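Local atomic coordinates of trypanothione-dependent glyoxalase I (Leishmania major, PDB entry 2C21), a protein that belongs to the glyoxalase/bleomycin resistance protein/dioxygenase superfamily and binds nickel at sites shared between the two subunits of a dimer. Residues A[109-114]-A[123-128]; A[72-77]-A[118-123]; A[33-38]-A[53-58]. All blocks are in the same frame, centred on the assembly; numbering follows the deposited sequence.

Contact 1. Residues A[109-114]-A[123-128]. With NI (nickel (II) ion), chain H.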
loop_
_atom_site.group_PDB
_atom_site.type_symbol
_atom_site.label_atom_id
_atom_site.label_comp_id
_atom_site.label_asym_id
_atom_site.label_seq_id
_atom_site.Cartn_x
_atom_site.Cartn_y
_atom_site.Cartn_z
ATOM N N GLY A 109 21.838 5.721 -7.380
ATOM C CA GLY A 109 20.764 6.689 -7.133
ATOM C C GLY A 109 19.391 6.168 -7.534
ATOM O O GLY A 109 18.423 6.925 -7.556
ATOM N N PHE A 110 19.295 4.875 -7.838
ATOM C CA PHE A 110 18.031 4.276 -8.265
ATOM C C PHE A 110 17.096 3.994 -7.083
ATOM O O PHE A 110 15.876 4.175 -7.180
ATOM C CB PHE A 110 18.293 2.976 -9.047
ATOM C CG PHE A 110 17.053 2.167 -9.313
ATOM C CD1 PHE A 110 16.053 2.658 -10.142
ATOM C CD2 PHE A 110 16.868 0.926 -8.712
ATOM C CE1 PHE A 110 14.900 1.922 -10.379
ATOM C CE2 PHE A 110 15.716 0.179 -8.950
ATOM C CZ PHE A 110 14.732 0.679 -9.782
ATOM N N MET A 111 17.676 3.563 -5.967
ATOM C CA MET A 111 16.903 2.966 -4.877
ATOM C C MET A 111 17.510 3.239 -3.506
ATOM O O MET A 111 18.724 3.252 -3.340
ATOM C CB MET A 111 16.817 1.458 -5.117
ATOM C CG MET A 111 16.445 0.599 -3.913
ATOM S SD MET A 111 16.344 -1.162 -4.341
ATOM C CE MET A 111 17.738 -1.369 -5.443
ATOM N N ALA A 112 16.644 3.453 -2.518
ATOM C CA ALA A 112 17.066 3.524 -1.126
ATOM C C ALA A 112 15.939 3.041 -0.251
ATOM O O ALA A 112 14.786 3.000 -0.683
ATOM C CB ALA A 112 17.470 4.944 -0.744
ATOM N N PHE A 113 16.285 2.643 0.965
ATOM C CA PHE A 113 15.291 2.297 1.966
ATOM C C PHE A 113 15.512 3.158 3.191
ATOM O O PHE A 113 16.629 3.242 3.700
ATOM C CB PHE A 113 15.381 0.819 2.348
ATOM C CG PHE A 113 14.590 -0.083 1.456
ATOM C CD1 PHE A 113 15.188 -0.708 0.371
ATOM C CD2 PHE A 113 13.236 -0.312 1.701
ATOM C CE1 PHE A 113 14.452 -1.544 -0.459
ATOM C CE2 PHE A 113 12.489 -1.163 0.869
ATOM C CZ PHE A 113 13.102 -1.773 -0.209
ATOM N N VAL A 114 14.428 3.789 3.650
ATOM C CA VAL A 114 14.420 4.575 4.879
ATOM C C VAL A 114 13.344 4.030 5.828
ATOM O O VAL A 114 12.450 3.286 5.409
ATOM C CB VAL A 114 14.196 6.083 4.593
ATOM C CG1 VAL A 114 15.202 6.575 3.545
ATOM C CG2 VAL A 114 12.753 6.372 4.160
ATOM N N GLU A 123 10.449 2.464 0.497
ATOM C CA GLU A 123 11.360 2.362 -0.625
ATOM C C GLU A 123 11.269 3.627 -1.462
ATOM O O GLU A 123 10.197 3.976 -1.940
ATOM C CB GLU A 123 11.007 1.146 -1.492
ATOM C CG GLU A 123 12.042 0.823 -2.571
ATOM C CD GLU A 123 11.675 -0.426 -3.352
ATOM O OE1 GLU A 123 10.496 -0.611 -3.666
ATOM O OE2 GLU A 123 12.570 -1.221 -3.655
ATOM N N LEU A 124 12.401 4.309 -1.621
ATOM C CA LEU A 124 12.506 5.474 -2.466
ATOM C C LEU A 124 13.106 5.051 -3.791
ATOM O O LEU A 124 14.185 4.455 -3.829
ATOM C CB LEU A 124 13.400 6.520 -1.803
ATOM C CG LEU A 124 12.923 6.979 -0.422
ATOM C CD1 LEU A 124 13.972 7.892 0.209
ATOM C CD2 LEU A 124 11.583 7.682 -0.548
ATOM N N LEU A 125 12.403 5.360 -4.871
ATOM C CA LEU A 125 12.815 4.963 -6.205
ATOM C C LEU A 125 12.891 6.150 -7.140
ATOM O O LEU A 125 12.016 7.009 -7.136
ATOM C CB LEU A 125 11.820 3.971 -6.792
ATOM C CG LEU A 125 11.692 2.623 -6.082
ATOM C CD1 LEU A 125 10.597 1.825 -6.767
ATOM C CD2 LEU A 125 13.008 1.864 -6.105
ATOM N N ASN A 126 13.928 6.183 -7.963
ATOM C CA ASN A 126 13.944 7.130 -9.066
ATOM C C ASN A 126 12.856 6.717 -10.059
ATOM O O ASN A 126 12.969 5.679 -10.725
ATOM C CB ASN A 126 15.308 7.158 -9.742
ATOM C CG ASN A 126 15.400 8.245 -10.783
ATOM O OD1 ASN A 126 16.080 9.263 -10.590
ATOM N ND2 ASN A 126 14.691 8.055 -11.887
ATOM N N GLU A 127 11.801 7.520 -10.153
ATOM C CA GLU A 127 10.586 7.076 -10.835
ATOM C C GLU A 127 10.807 6.916 -12.318
ATOM O O GLU A 127 10.267 5.981 -12.916
ATOM C CB GLU A 127 9.417 8.028 -10.592
ATOM C CG GLU A 127 8.159 7.633 -11.347
ATOM C CD GLU A 127 6.936 8.468 -10.971
ATOM O OE1 GLU A 127 7.024 9.343 -10.076
ATOM O OE2 GLU A 127 5.872 8.239 -11.582
ATOM N N LYS A 128 11.595 7.827 -12.901
ATOM C CA LYS A 128 11.916 7.778 -14.317
ATOM C C LYS A 128 12.474 6.396 -14.655
ATOM O O LYS A 128 11.886 5.655 -15.460
ATOM C CB LYS A 128 12.915 8.894 -14.677
ATOM C CG LYS A 128 13.162 9.109 -16.158
ATOM C CD LYS A 128 14.160 10.253 -16.372
ATOM C CE LYS A 128 14.561 10.421 -17.837
ATOM N NZ LYS A 128 15.317 9.241 -18.364
HETATM NI NI NI H . 9.152 -2.397 -3.835
HETATM O O HOH W 1 10.235 -2.712 -5.408
#
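Met111, Ala112 and Phe113 pair with Leu125, Leu124 and Glu123 as neighbouring antiparallel strands, whose short axes approach to 4.7 Å at 159°. Ala112 and Leu124 form the hydrogen-bonded pair. Ala112 N donates to Leu124 O at 3.0 Å, and Leu124 N donates back to Ala112 O. A third bond, from Asn126 N to Phe110 O at 2.9 Å, extends the pairing just before helix 127-141, where Asn126 is the N-cap residue.

Met111, Phe113, Glu123 and Leu125 share one face of the sheet. Glu123 has CG anti to the backbone N (chi1 -171°) and stays extended to CD. CG lies over one face of the Phe113 ring, toward the rim, in a CH-pi contact 4.1 Å from the ring centroid. OE2 comes within 3.5 Å of Phe113 CZ and also approaches Met111 SD. The other oxygen, OE1, binds nickel at 2.2 Å. The hydrocarbon part of the acid is therefore packed against the ring, and one oxygen is spent on the metal. Farther along the same strand, Leu125 CD2 sits over a face of the Phe110 ring and touches Met111 CB.

On the face of Ala112 and Leu124, Leu124 CD1 meets Val114 CG1 at 3.8 Å. Ala112 and Leu124 lie against helix 88-97.

His80 of the same chain and His11 and Glu62 of the second subunit complete the protein ligands, and water 1 also binds. This is a beta hairpin of a glyoxalase-superfamily module, with a metal-binding glutamate on its second strand at a site shared between subunits.

Contact 2. Residues A[72-77]-A[118-123]. With NI (nickel (II) ion), chain H.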
loop_
_atom_site.group_PDB
_atom_site.type_symbol
_atom_site.label_atom_id
_atom_site.label_comp_id
_atom_site.label_asym_id
_atom_site.label_seq_id
_atom_site.Cartn_x
_atom_site.Cartn_y
_atom_site.Cartn_z
ATOM N N TYR A 72 4.467 -0.337 18.030
ATOM C CA TYR A 72 4.127 -1.552 17.310
ATOM C C TYR A 72 5.407 -2.299 16.934
ATOM O O TYR A 72 6.387 -1.691 16.476
ATOM C CB TYR A 72 3.297 -1.209 16.061
ATOM C CG TYR A 72 1.934 -0.654 16.409
ATOM C CD1 TYR A 72 1.754 0.719 16.593
ATOM C CD2 TYR A 72 0.858 -1.481 16.605
ATOM C CE1 TYR A 72 0.522 1.246 16.934
ATOM C CE2 TYR A 72 -0.404 -0.962 16.952
ATOM C CZ TYR A 72 -0.564 0.407 17.106
ATOM O OH TYR A 72 -1.788 0.960 17.463
ATOM N N LYS A 73 5.421 -3.600 17.193
ATOM C CA LYS A 73 6.488 -4.466 16.670
ATOM C C LYS A 73 6.082 -5.042 15.315
ATOM O O LYS A 73 4.883 -5.214 15.024
ATOM C CB LYS A 73 6.872 -5.589 17.644
ATOM C CG LYS A 73 5.783 -6.629 17.904
ATOM C CD LYS A 73 6.354 -8.057 17.926
ATOM C CE LYS A 73 7.390 -8.260 19.031
ATOM N NZ LYS A 73 8.346 -9.371 18.694
ATOM N N HIS A 74 7.094 -5.321 14.492
ATOM C CA HIS A 74 6.879 -5.657 13.097
ATOM C C HIS A 74 7.175 -7.125 12.813
ATOM O O HIS A 74 8.120 -7.704 13.378
ATOM C CB HIS A 74 7.732 -4.781 12.207
ATOM C CG HIS A 74 7.433 -3.326 12.356
ATOM N ND1 HIS A 74 6.449 -2.695 11.631
ATOM C CD2 HIS A 74 7.945 -2.392 13.190
ATOM C CE1 HIS A 74 6.387 -1.426 11.991
ATOM N NE2 HIS A 74 7.281 -1.215 12.937
ATOM N N ASP A 75 6.338 -7.691 11.943
ATOM C CA ASP A 75 6.541 -9.002 11.358
ATOM C C ASP A 75 7.471 -8.847 10.167
ATOM O O ASP A 75 7.818 -7.733 9.768
ATOM C CB ASP A 75 5.191 -9.629 10.894
ATOM C CG ASP A 75 4.440 -8.776 9.814
ATOM O OD1 ASP A 75 5.063 -8.254 8.880
ATOM O OD2 ASP A 75 3.195 -8.625 9.890
ATOM N N GLU A 76 7.859 -9.974 9.596
ATOM C CA GLU A 76 8.621 -9.973 8.354
ATOM C C GLU A 76 7.731 -10.435 7.199
ATOM O O GLU A 76 8.192 -11.138 6.301
ATOM C CB GLU A 76 9.857 -10.843 8.510
ATOM C CG GLU A 76 10.804 -10.279 9.591
ATOM C CD GLU A 76 12.245 -10.740 9.434
ATOM O OE1 GLU A 76 12.506 -11.953 9.580
ATOM O OE2 GLU A 76 13.115 -9.876 9.182
ATOM N N ALA A 77 6.454 -10.017 7.247
ATOM C CA ALA A 77 5.449 -10.372 6.235
ATOM C C ALA A 77 5.202 -9.145 5.365
ATOM O O ALA A 77 5.551 -9.146 4.180
ATOM C CB ALA A 77 4.151 -10.873 6.892
ATOM N N ASP A 118 7.800 4.704 13.285
ATOM C CA ASP A 118 7.333 3.468 13.915
ATOM C C ASP A 118 8.089 2.214 13.486
ATOM O O ASP A 118 7.810 1.135 14.012
ATOM C CB ASP A 118 5.842 3.252 13.652
ATOM C CG ASP A 118 4.982 4.260 14.356
ATOM O OD1 ASP A 118 4.720 4.094 15.566
ATOM O OD2 ASP A 118 4.578 5.233 13.693
ATOM N N GLY A 119 9.022 2.336 12.544
ATOM C CA GLY A 119 9.796 1.194 12.082
ATOM C C GLY A 119 9.351 0.573 10.761
ATOM O O GLY A 119 9.895 -0.458 10.338
ATOM N N TYR A 120 8.364 1.172 10.107
ATOM C CA TYR A 120 7.945 0.711 8.788
ATOM C C TYR A 120 8.994 1.136 7.759
ATOM O O TYR A 120 9.613 2.220 7.878
ATOM C CB TYR A 120 6.588 1.306 8.380
ATOM C CG TYR A 120 5.414 0.873 9.232
ATOM C CD1 TYR A 120 4.779 -0.347 9.016
ATOM C CD2 TYR A 120 4.932 1.695 10.245
ATOM C CE1 TYR A 120 3.694 -0.755 9.809
ATOM C CE2 TYR A 120 3.844 1.310 11.039
ATOM C CZ TYR A 120 3.230 0.081 10.820
ATOM O OH TYR A 120 2.160 -0.299 11.604
ATOM N N TYR A 121 9.162 0.300 6.739
ATOM C CA TYR A 121 10.082 0.594 5.648
ATOM C C TYR A 121 9.427 1.328 4.490
ATOM O O TYR A 121 8.285 1.056 4.114
ATOM C CB TYR A 121 10.717 -0.698 5.136
ATOM C CG TYR A 121 11.679 -1.286 6.120
ATOM C CD1 TYR A 121 11.329 -2.370 6.905
ATOM C CD2 TYR A 121 12.944 -0.741 6.285
ATOM C CE1 TYR A 121 12.244 -2.919 7.821
ATOM C CE2 TYR A 121 13.851 -1.269 7.195
ATOM C CZ TYR A 121 13.499 -2.348 7.959
ATOM O OH TYR A 121 14.411 -2.857 8.860
ATOM N N ILE A 122 10.160 2.293 3.945
ATOM C CA ILE A 122 9.729 2.996 2.752
ATOM C C ILE A 122 10.834 2.880 1.698
ATOM O O ILE A 122 12.009 3.158 1.975
ATOM C CB ILE A 122 9.435 4.465 3.069
ATOM C CG1 ILE A 122 8.178 4.572 3.935
ATOM C CG2 ILE A 122 9.272 5.294 1.785
ATOM C CD1 ILE A 122 8.265 5.632 4.964
ATOM N N GLU A 123 10.449 2.464 0.497
ATOM C CA GLU A 123 11.360 2.362 -0.625
ATOM C C GLU A 123 11.269 3.627 -1.462
ATOM O O GLU A 123 10.197 3.976 -1.940
ATOM C CB GLU A 123 11.007 1.146 -1.492
ATOM C CG GLU A 123 12.042 0.823 -2.571
ATOM C CD GLU A 123 11.675 -0.426 -3.352
ATOM O OE1 GLU A 123 10.496 -0.611 -3.666
ATOM O OE2 GLU A 123 12.570 -1.221 -3.655
HETATM NI NI NI H . 9.152 -2.397 -3.835
HETATM O O HOH W 2 6.093 1.926 16.743
HETATM O O HOH W 3 8.215 0.294 16.510
HETATM O O HOH W 1 10.235 -2.712 -5.408
#
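His74 and Tyr120 anchor a loop-to-turn contact through one hydrogen bond and one edge-to-face ring pair. The loop leads from strand 60-66 to strand 78-85. The turn, with Asp118, Gly119 and Tyr120, comes just before strand 121-126.

His74 NE2 donates to Asp118 O at 2.6 Å, nearly straight at 174°. The oxygen lies in the imidazole plane, while the donor stands above the plane of the carbonyl. The neighbouring ring atom, CE1, points at Tyr120. It lies 3.4 Å above the centre of the phenol ring, and the two planes meet at 83° in a T-shaped pair. NE2 and CE1 are adjacent, so one edge of the imidazole serves both partners.

Gly119 O lies over one face of the imidazole, offset toward the rim. Gly119 has no side chain, and its backbone lies close to the imidazole, with Gly119 C 3.5 Å from His74 NE2.

Two waters also join the segments. Water 3 lies 2.7 Å from both Tyr72 O and Asp118 O. Water 2 accepts from Tyr72 N at 3.1 Å and lies 2.8 Å from Asp118 OD1.

The polar ends of the turn are held by the N-terminal part of the chain. Asp118 OD1 bonds to Gly17 N and makes a salt bridge to Arg21, and Tyr120 OH bonds to Arg15 O. Tyr120 also packs on Ala77 of the second subunit.

Donation from NE2 means that this nitrogen carries a proton. The bond and the ring pair together restrict rotation of the imidazole, so His74 fastens the loop to the turn.

Contact 3. Residues A[33-38]-A[53-58]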
loop_
_atom_site.group_PDB
_atom_site.type_symbol
_atom_site.label_atom_id
_atom_site.label_comp_id
_atom_site.label_asym_id
_atom_site.label_seq_id
_atom_site.Cartn_x
_atom_site.Cartn_y
_atom_site.Cartn_z
ATOM N N LYS A 33 0.621 15.520 1.915
ATOM C CA LYS A 33 -0.231 16.440 2.647
ATOM C C LYS A 33 -1.310 15.671 3.372
ATOM O O LYS A 33 -1.745 14.620 2.918
ATOM C CB LYS A 33 -0.859 17.491 1.720
ATOM C CG LYS A 33 -1.659 16.953 0.523
ATOM C CD LYS A 33 -2.163 18.104 -0.381
ATOM C CE LYS A 33 -3.584 17.822 -0.915
ATOM N NZ LYS A 33 -4.148 18.952 -1.700
ATOM N N VAL A 34 -1.750 16.221 4.500
ATOM C CA VAL A 34 -2.877 15.638 5.228
ATOM C C VAL A 34 -4.136 15.957 4.421
ATOM O O VAL A 34 -4.395 17.109 4.109
ATOM C CB VAL A 34 -2.997 16.237 6.644
ATOM C CG1 VAL A 34 -4.243 15.694 7.348
ATOM C CG2 VAL A 34 -1.733 15.929 7.444
ATOM N N LEU A 35 -4.888 14.927 4.065
ATOM C CA LEU A 35 -6.117 15.090 3.292
ATOM C C LEU A 35 -7.354 15.218 4.197
ATOM O O LEU A 35 -8.213 16.066 3.971
ATOM C CB LEU A 35 -6.287 13.906 2.345
ATOM C CG LEU A 35 -5.093 13.673 1.409
ATOM C CD1 LEU A 35 -5.219 12.321 0.695
ATOM C CD2 LEU A 35 -4.959 14.815 0.409
ATOM N N ARG A 36 -7.442 14.360 5.208
ATOM C CA ARG A 36 -8.545 14.414 6.159
ATOM C C ARG A 36 -8.262 13.552 7.375
ATOM O O ARG A 36 -7.423 12.658 7.326
ATOM C CB ARG A 36 -9.868 13.972 5.502
ATOM C CG ARG A 36 -9.911 12.533 5.081
ATOM C CD ARG A 36 -11.104 12.227 4.203
ATOM N NE ARG A 36 -11.046 10.873 3.646
ATOM C CZ ARG A 36 -11.412 9.757 4.298
ATOM N NH1 ARG A 36 -11.871 9.811 5.540
ATOM N NH2 ARG A 36 -11.303 8.566 3.705
ATOM N N LYS A 37 -8.969 13.832 8.466
ATOM C CA LYS A 37 -8.924 12.991 9.659
ATOM C C LYS A 37 -10.316 12.464 10.025
ATOM O O LYS A 37 -11.354 13.051 9.628
ATOM C CB LYS A 37 -8.336 13.767 10.836
ATOM C CG LYS A 37 -6.969 14.387 10.559
ATOM C CD LYS A 37 -6.387 15.043 11.813
ATOM C CE LYS A 37 -5.022 15.670 11.542
ATOM N NZ LYS A 37 -4.444 16.358 12.737
ATOM N N TRP A 38 -10.332 11.356 10.775
ATOM C CA TRP A 38 -11.566 10.726 11.235
ATOM C C TRP A 38 -11.327 10.291 12.669
ATOM O O TRP A 38 -10.628 9.318 12.880
ATOM C CB TRP A 38 -11.890 9.507 10.338
ATOM C CG TRP A 38 -13.060 8.636 10.751
ATOM C CD1 TRP A 38 -13.012 7.494 11.515
ATOM C CD2 TRP A 38 -14.433 8.800 10.377
ATOM N NE1 TRP A 38 -14.264 6.956 11.648
ATOM C CE2 TRP A 38 -15.159 7.740 10.971
ATOM C CE3 TRP A 38 -15.119 9.747 9.613
ATOM C CZ2 TRP A 38 -16.528 7.583 10.803
ATOM C CZ3 TRP A 38 -16.480 9.594 9.444
ATOM C CH2 TRP A 38 -17.176 8.521 10.046
ATOM N N GLY A 53 -1.937 13.492 -3.391
ATOM C CA GLY A 53 -3.098 14.048 -4.059
ATOM C C GLY A 53 -4.320 13.544 -3.335
ATOM O O GLY A 53 -4.196 12.707 -2.451
ATOM N N PRO A 54 -5.498 14.092 -3.663
ATOM C CA PRO A 54 -6.735 13.653 -3.027
ATOM C C PRO A 54 -7.073 12.206 -3.321
ATOM O O PRO A 54 -6.662 11.657 -4.351
ATOM C CB PRO A 54 -7.801 14.593 -3.624
ATOM C CG PRO A 54 -7.202 15.195 -4.813
ATOM C CD PRO A 54 -5.718 15.191 -4.617
ATOM N N GLU A 55 -7.832 11.589 -2.425
ATOM C CA GLU A 55 -8.253 10.203 -2.622
ATOM C C GLU A 55 -8.977 9.993 -3.946
ATOM O O GLU A 55 -8.947 8.898 -4.475
ATOM C CB GLU A 55 -9.133 9.737 -1.472
ATOM C CG GLU A 55 -8.368 9.501 -0.195
ATOM C CD GLU A 55 -9.254 9.558 1.003
ATOM O OE1 GLU A 55 -9.811 8.502 1.399
ATOM O OE2 GLU A 55 -9.432 10.677 1.520
ATOM N N MET A 56 -9.601 11.037 -4.493
ATOM C CA MET A 56 -10.395 10.924 -5.715
ATOM C C MET A 56 -9.522 10.635 -6.936
ATOM O O MET A 56 -9.991 10.041 -7.905
ATOM C CB MET A 56 -11.218 12.215 -5.963
ATOM C CG MET A 56 -12.242 12.544 -4.881
ATOM S SD MET A 56 -11.518 13.286 -3.396
ATOM C CE MET A 56 -11.400 14.999 -3.919
ATOM N N SER A 57 -8.259 11.048 -6.882
ATOM C CA SER A 57 -7.336 10.871 -8.009
ATOM C C SER A 57 -6.019 10.160 -7.663
ATOM O O SER A 57 -5.149 10.032 -8.519
ATOM C CB SER A 57 -7.025 12.243 -8.593
ATOM O OG SER A 57 -6.423 13.071 -7.609
ATOM N N SER A 58 -5.871 9.708 -6.420
ATOM C CA SER A 58 -4.608 9.179 -5.904
ATOM C C SER A 58 -4.852 8.005 -4.996
ATOM O O SER A 58 -5.929 7.883 -4.409
ATOM C CB SER A 58 -3.866 10.193 -5.042
ATOM O OG SER A 58 -3.639 11.392 -5.718
#
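Arg36 and Glu55 make the tight part of this contact, a side-on salt bridge between strand 33-40, outermost in its sheet within this chain, and the loop after strand 45-51. Arg36 NE donates to Glu55 OE2 at 2.7 Å, and Arg36 NH2 donates to Glu55 OE1 at 2.7 Å. Both oxygens use their syn lone pairs. The guanidinium and carboxylate planes are only 17° apart, so the two groups are nearly coplanar, two nitrogens facing two oxygens. Arg36 CG lies between the backbone N and the carbonyl carbon (chi1 66°), and the chain then runs extended to NE. Arg36 NH1 hydrogen-bonds to O2 of (4S)-2-methyl-2,4-pentanediol and to O2 of (4R)-2-methylpentane-2,4-diol, both probably from the crystallisation liquor.

Beside the bridge, Leu35 CD1 rests 3.3 Å from Gly53 O, and CD2 lies 4.0 Å from Pro54 CA.

The packing is looser toward Lys33, which is exposed and whose side chain stays 4.9 Å from the loop.

Arg36 also makes a cation-pi contact with Phe49, and it packs on Met130 of the second subunit. Leu35 and Arg36 both face Phe49 on the adjacent strand. This is a classic beta bulge, here in the N-terminal four-stranded sheet.

Overall arrangement
From the N terminus, contact 3 comes first. It ties the outermost strand of the first sheet, as counted within this chain, to the loop that follows strand 45-51. The chain then passes through strand 60-66 to residues 72-77, where contact 2 opens. Contact 2 closes at 118-123, after most of the second sheet has been built. Contact 1 opens at 109-114, inside that span, and closes the hairpin of strands 111-115 and 121-126 at 123-128, so contacts 1 and 2 cross. They share Glu123 and strand 121-126, and Val114 O to Ile122 N is a probable hydrogen bond between them. Contact 3 lies across the chain's centre, about 23 Å from each, centre to centre. All three contacts touch the second subunit.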